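Local coordinates for putative bacterial transcription regulation protein (Staphylococcus aureus, PDB 3LUR) that probably acts in transcription regulation by binding a small effector molecule in a domain of the integron-associated effector-binding family, at residues E19-G24 / Q28-G33; K108-K113 / E136-G141. All coordinates share one frame; numbering follows the deposited sequence. Where two conformers were deposited one is given.

Contact 1 of 2, residues E19-G24 / Q28-G33; sequences ETYENG and QQHIAG
Q28 meets G24 one helical turn earlier: its backbone N gives the i to i+4 helical hydrogen bond to G24 O, long at 3.3 Å. The carbon chain of Q28 runs past the same carbonyl, with CG 3.4 Å from G24 O. H30 lies against Y21. Its CB comes within 3.3 Å of Y21 CE1, a tight approach; chi1 -73° sets CG beside the backbone N, and the H30 side chain crosses that of Y21 obliquely. The two ring planes are only 16° apart, yet the centroids are separated by 5.3 Å, so the rings are slid past each other and barely overlap. H30 ND1 is hydrogen-bonded to Q26 O of its own helix. I31 follows, CG1 4.2 Å from Y21 CE2. The far end of the phenol is fixed within its own strand, where Y21 OH gives a 2.6 Å hydrogen bond to the anti lone pair of E19 OE1, while E19 OE2 makes a salt bridge with R37. N23, at the N-cap of helix 24-41, accepts from Q26 N through OD1. Here strand 5-21 of the barrel passes into helix 24-41, which packs back on the strand's end; strand 5-21 pairs with strand 70-77, and the Y21 side chain touches Y72 of that strand as well as A27 and F34 of helix 24-41.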
loop_
_atom_site.group_PDB
_atom_site.type_symbol
_atom_site.label_atom_id
_atom_site.label_comp_id
_atom_site.label_asym_id
_atom_site.label_seq_id
_atom_site.Cartn_x
_atom_site.Cartn_y
_atom_site.Cartn_z
ATOM N N GLU A 19 5.986 4.642 9.001
ATOM C CA GLU A 19 6.243 6.055 9.335
ATOM C C GLU A 19 4.872 6.705 9.479
ATOM O O GLU A 19 3.962 6.350 8.762
ATOM C CB GLU A 19 7.078 6.761 8.280
ATOM C CG GLU A 19 8.535 6.395 8.380
ATOM C CD GLU A 19 9.453 7.286 7.543
ATOM O OE1 GLU A 19 8.964 8.120 6.733
ATOM O OE2 GLU A 19 10.673 7.125 7.688
ATOM N N THR A 20 4.727 7.617 10.435
ATOM C CA THR A 20 3.450 8.257 10.667
ATOM C C THR A 20 3.608 9.727 10.373
ATOM O O THR A 20 4.580 10.357 10.796
ATOM C CB THR A 20 2.960 8.030 12.107
ATOM O OG1 THR A 20 2.842 6.629 12.346
ATOM C CG2 THR A 20 1.582 8.714 12.366
ATOM N N TYR A 21 2.656 10.253 9.618
ATOM C CA TYR A 21 2.655 11.643 9.240
ATOM C C TYR A 21 1.418 12.333 9.795
ATOM O O TYR A 21 0.425 11.674 10.166
ATOM C CB TYR A 21 2.681 11.729 7.736
ATOM C CG TYR A 21 3.748 10.847 7.144
ATOM C CD1 TYR A 21 5.077 11.182 7.253
ATOM C CD2 TYR A 21 3.415 9.672 6.465
ATOM C CE1 TYR A 21 6.068 10.376 6.702
ATOM C CE2 TYR A 21 4.383 8.876 5.913
ATOM C CZ TYR A 21 5.710 9.236 6.039
ATOM O OH TYR A 21 6.686 8.449 5.489
ATOM N N GLU A 22 1.488 13.658 9.835
ATOM C CA GLU A 22 0.433 14.495 10.423
ATOM C C GLU A 22 -0.940 14.284 9.787
ATOM O O GLU A 22 -1.963 14.309 10.477
ATOM C CB GLU A 22 0.841 15.982 10.366
ATOM N N ASN A 23 -0.953 14.066 8.481
ATOM C CA ASN A 23 -2.179 13.847 7.722
ATOM C C ASN A 23 -1.867 13.314 6.316
ATOM O O ASN A 23 -0.693 13.083 5.964
ATOM C CB ASN A 23 -2.965 15.158 7.631
ATOM C CG ASN A 23 -2.112 16.301 7.116
ATOM O OD1 ASN A 23 -1.349 16.138 6.168
ATOM N ND2 ASN A 23 -2.225 17.456 7.747
ATOM N N GLY A 24 -2.919 13.096 5.530
ATOM C CA GLY A 24 -2.802 12.582 4.170
ATOM C C GLY A 24 -1.878 13.343 3.236
ATOM O O GLY A 24 -1.096 12.724 2.507
ATOM N N GLN A 28 1.988 12.285 1.575
ATOM C CA GLN A 28 2.339 12.317 0.134
ATOM C C GLN A 28 3.681 12.979 -0.107
ATOM O O GLN A 28 4.424 12.581 -1.004
ATOM C CB GLN A 28 1.322 13.129 -0.671
ATOM C CG GLN A 28 -0.082 12.598 -0.769
ATOM C CD GLN A 28 -1.044 13.661 -1.355
ATOM O OE1 GLN A 28 -2.266 13.521 -1.269
ATOM N NE2 GLN A 28 -0.483 14.748 -1.913
ATOM N N GLN A 29 3.980 14.009 0.679
ATOM C CA GLN A 29 5.215 14.759 0.515
ATOM C C GLN A 29 6.433 14.068 1.108
ATOM O O GLN A 29 7.544 14.427 0.765
ATOM C CB GLN A 29 5.053 16.178 1.082
ATOM C CG GLN A 29 3.984 16.958 0.326
ATOM C CD GLN A 29 3.725 18.335 0.893
ATOM O OE1 GLN A 29 4.640 19.016 1.387
ATOM N NE2 GLN A 29 2.466 18.773 0.809
ATOM N N HIS A 30 6.221 13.053 1.959
ATOM C CA HIS A 30 7.321 12.305 2.592
ATOM C C HIS A 30 7.525 10.879 2.061
ATOM O O HIS A 30 8.608 10.296 2.205
ATOM C CB HIS A 30 7.065 12.194 4.082
ATOM C CG HIS A 30 7.278 13.467 4.815
ATOM N ND1 HIS A 30 6.266 14.377 5.035
ATOM C CD2 HIS A 30 8.394 13.996 5.364
ATOM C CE1 HIS A 30 6.750 15.409 5.705
ATOM N NE2 HIS A 30 8.038 15.200 5.917
ATOM N N ILE A 31 6.506 10.328 1.429
ATOM C CA ILE A 31 6.558 8.933 1.034
ATOM C C ILE A 31 7.691 8.559 0.060
ATOM O O ILE A 31 8.343 7.531 0.259
ATOM C CB ILE A 31 5.182 8.435 0.547
ATOM C CG1 ILE A 31 4.245 8.263 1.755
ATOM C CG2 ILE A 31 5.321 7.109 -0.199
ATOM C CD1 ILE A 31 2.753 8.165 1.368
ATOM N N ALA A 32 7.949 9.373 -0.965
ATOM C CA ALA A 32 9.028 9.052 -1.897
ATOM C C ALA A 32 10.363 8.949 -1.146
ATOM O O ALA A 32 11.140 8.037 -1.373
ATOM C CB ALA A 32 9.131 10.102 -3.005
ATOM N N GLY A 33 10.600 9.895 -0.244
ATOM C CA GLY A 33 11.805 9.924 0.543
ATOM C C GLY A 33 11.931 8.705 1.446
ATOM O O GLY A 33 13.030 8.215 1.677
#

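Contact 2 of 2, residues K108-K113 / E136-G141; sequences KAVQQK and ELYQDG. With EDO (1,2-ethanediol), chain E; EDO (1,2-ethanediol), chain H.
The Y138 ring presents its edge to V110: CG2 of the valine lies near the ring plane, 4.1 Å from Y138 CE1, and the side chains approach from opposite directions. At the hydroxyl end V110 CG1 stands 3.6 Å from Y138 OH. The E136 carboxylate is the second flat group. V110 CG1 sits over one of its faces, 3.7 Å from E136 CD, and Y138 OH comes from that same side. With CG1 anti to the backbone N (chi1 -177°), this one methyl reaches both the acid and the phenol hydroxyl, while CG2 lies at the ring edge. Y138 also meets the ring of W35 at a steep interplanar angle of about 75°.

E136 and Y138, two residues apart on one strand, are joined directly. Y138 OH donates to E136 OE1 at 2.6 Å, arriving from above the carboxylate, 49° out of its plane. OE1 has a second hydrogen bond with Y72 OH. On the other oxygen, a water accepts from Q111 NE2 at 3.1 Å and donates weakly to E136 OE2; in this one of the two conformers of Q111 it is a possible, at best weak, water link from helix to strand. Beyond the strand, D140 N donates to O1 of an ethanediol (chain E) at 2.8 Å; this molecule probably came from the crystallisation liquor.

The chemistry is therefore mixed: a valine packs on a buried acid whose OE1 takes hydrogen bonds with the hydroxyls of Y138 and Y72, with a water only weakly at OE2. Such bonds would be expected to stabilise a negative charge on E136. A tetraethylene glycol, probably an additive that does not identify the effector, lies about 4 Å from the Y138 side chain, which is consistent with Y138, and possibly the acid it bonds, lying near an effector pocket.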
loop_
_atom_site.group_PDB
_atom_site.type_symbol
_atom_site.label_atom_id
_atom_site.label_comp_id
_atom_site.label_asym_id
_atom_site.label_seq_id
_atom_site.Cartn_x
_atom_site.Cartn_y
_atom_site.Cartn_z
ATOM N N LYS A 108 4.647 9.956 -8.890
ATOM C CA LYS A 108 3.630 10.906 -9.356
ATOM C C LYS A 108 2.349 10.251 -9.861
ATOM O O LYS A 108 1.244 10.677 -9.470
ATOM C CB LYS A 108 4.163 11.857 -10.415
ATOM C CG LYS A 108 3.106 12.875 -10.902
ATOM C CD LYS A 108 3.752 14.089 -11.534
ATOM N N ALA A 109 2.491 9.249 -10.721
ATOM C CA ALA A 109 1.319 8.607 -11.314
ATOM C C ALA A 109 0.467 7.919 -10.249
ATOM O O ALA A 109 -0.746 7.877 -10.365
ATOM C CB ALA A 109 1.726 7.629 -12.389
ATOM N N VAL A 110 1.115 7.344 -9.245
ATOM C CA VAL A 110 0.434 6.666 -8.151
ATOM C C VAL A 110 -0.336 7.653 -7.275
ATOM O O VAL A 110 -1.481 7.414 -6.914
ATOM C CB VAL A 110 1.402 5.877 -7.298
ATOM C CG1 VAL A 110 0.629 5.120 -6.189
ATOM C CG2 VAL A 110 2.190 4.907 -8.165
ATOM N N GLN A 111 0.291 8.783 -6.983
ATOM C CA GLN A 111 -0.396 9.764 -6.169
ATOM C C GLN A 111 -1.544 10.414 -6.948
ATOM O O GLN A 111 -2.623 10.632 -6.361
ATOM C CB GLN A 111 0.591 10.742 -5.557
ATOM C CG GLN A 111 1.552 9.996 -4.612
ATOM C CD GLN A 111 2.462 10.908 -3.819
ATOM O OE1 GLN A 111 2.490 12.121 -4.034
ATOM N NE2 GLN A 111 3.199 10.325 -2.876
ATOM N N GLN A 112 -1.376 10.636 -8.254
ATOM C CA GLN A 112 -2.475 11.151 -9.085
ATOM C C GLN A 112 -3.629 10.182 -9.071
ATOM O O GLN A 112 -4.789 10.568 -8.869
ATOM C CB GLN A 112 -2.043 11.361 -10.527
ATOM C CG GLN A 112 -3.083 12.129 -11.420
ATOM C CD GLN A 112 -4.218 11.269 -12.052
ATOM O OE1 GLN A 112 -4.186 10.003 -12.070
ATOM N NE2 GLN A 112 -5.201 11.967 -12.625
ATOM N N LYS A 113 -3.324 8.907 -9.282
ATOM C CA LYS A 113 -4.377 7.908 -9.314
ATOM C C LYS A 113 -5.036 7.741 -7.963
ATOM O O LYS A 113 -6.242 7.536 -7.883
ATOM C CB LYS A 113 -3.843 6.558 -9.781
ATOM C CG LYS A 113 -4.945 5.504 -10.018
ATOM C CD LYS A 113 -5.845 5.859 -11.196
ATOM C CE LYS A 113 -6.883 4.781 -11.419
ATOM N NZ LYS A 113 -7.474 4.823 -12.748
ATOM N N GLU A 136 -0.864 0.326 -2.021
ATOM C CA GLU A 136 -0.282 0.326 -3.339
ATOM C C GLU A 136 0.522 -0.963 -3.394
ATOM O O GLU A 136 1.209 -1.301 -2.434
ATOM C CB GLU A 136 0.669 1.524 -3.469
ATOM C CG GLU A 136 0.008 2.848 -3.209
ATOM C CD GLU A 136 0.940 3.911 -2.658
ATOM O OE1 GLU A 136 2.177 3.737 -2.620
ATOM O OE2 GLU A 136 0.416 4.943 -2.254
ATOM N N LEU A 137 0.468 -1.667 -4.502
ATOM C CA LEU A 137 1.234 -2.888 -4.640
ATOM C C LEU A 137 2.135 -2.734 -5.855
ATOM O O LEU A 137 1.657 -2.504 -7.002
ATOM C CB LEU A 137 0.316 -4.101 -4.758
ATOM C CG LEU A 137 0.984 -5.480 -4.893
ATOM C CD1 LEU A 137 1.776 -5.830 -3.596
ATOM C CD2 LEU A 137 -0.015 -6.579 -5.255
ATOM N N TYR A 138 3.437 -2.888 -5.606
ATOM C CA TYR A 138 4.494 -2.682 -6.627
ATOM C C TYR A 138 5.197 -3.964 -7.071
ATOM O O TYR A 138 5.937 -4.572 -6.316
ATOM C CB TYR A 138 5.546 -1.719 -6.082
ATOM C CG TYR A 138 5.013 -0.348 -5.738
ATOM C CD1 TYR A 138 4.868 0.618 -6.713
ATOM C CD2 TYR A 138 4.657 -0.017 -4.441
ATOM C CE1 TYR A 138 4.384 1.866 -6.403
ATOM C CE2 TYR A 138 4.172 1.204 -4.123
ATOM C CZ TYR A 138 4.017 2.150 -5.114
ATOM O OH TYR A 138 3.511 3.388 -4.790
ATOM N N GLN A 139 4.925 -4.369 -8.303
ATOM C CA GLN A 139 5.602 -5.466 -8.949
ATOM C C GLN A 139 6.977 -4.984 -9.355
ATOM O O GLN A 139 7.242 -3.754 -9.366
ATOM C CB GLN A 139 4.835 -5.880 -10.208
ATOM C CG GLN A 139 4.732 -4.766 -11.264
ATOM C CD GLN A 139 3.937 -5.182 -12.475
ATOM O OE1 GLN A 139 4.192 -6.216 -13.059
ATOM N NE2 GLN A 139 2.953 -4.367 -12.850
ATOM N N ASP A 140 7.847 -5.930 -9.686
ATOM C CA ASP A 140 9.139 -5.584 -10.180
ATOM C C ASP A 140 8.935 -5.016 -11.586
ATOM O O ASP A 140 7.959 -5.352 -12.278
ATOM C CB ASP A 140 10.054 -6.798 -10.213
ATOM C CG ASP A 140 11.513 -6.427 -10.295
ATOM O OD1 ASP A 140 11.864 -5.233 -10.145
ATOM O OD2 ASP A 140 12.329 -7.344 -10.455
ATOM N N GLY A 141 9.875 -4.190 -12.014
ATOM C CA GLY A 141 9.843 -3.591 -13.328
ATOM C C GLY A 141 10.581 -2.254 -13.296
ATOM O O GLY A 141 11.390 -2.004 -12.383
HETATM C C1 EDO E . 5.808 -9.263 -9.496
HETATM O O1 EDO E . 7.078 -8.659 -9.822
HETATM C C2 EDO E . 5.374 -10.159 -10.651
HETATM O O2 EDO E . 5.093 -9.398 -11.852
HETATM C C1 EDO H . 9.712 -6.763 -6.654
HETATM O O1 EDO H . 8.833 -5.738 -6.152
HETATM C C2 EDO H . 8.898 -8.010 -7.022
HETATM O O2 EDO H . 8.421 -8.678 -5.848
HETATM O O HOH W 1 2.836 7.251 -3.031
#

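Overall arrangement
From the N terminus, strand 5-21 turns into helix 24-41, and contact 1 closes that short connection with three helical residues between its segments. The chain then passes through helix 43-50 and three further strands before helix 108-124 begins. Contact 2 joins the start of this helix to strand 134-138 across 22 intervening residues. The two contacts thus follow in series, neither enclosing nor crossing the other. Their centres are 15 Å apart, and they touch where Q111 NE2 probably hydrogen-bonds to Q28 O at 3.2 Å, linking the two helices. Both reach the same six-stranded antiparallel barrel, with Y72 of strand 70-77 meeting residues of each contact.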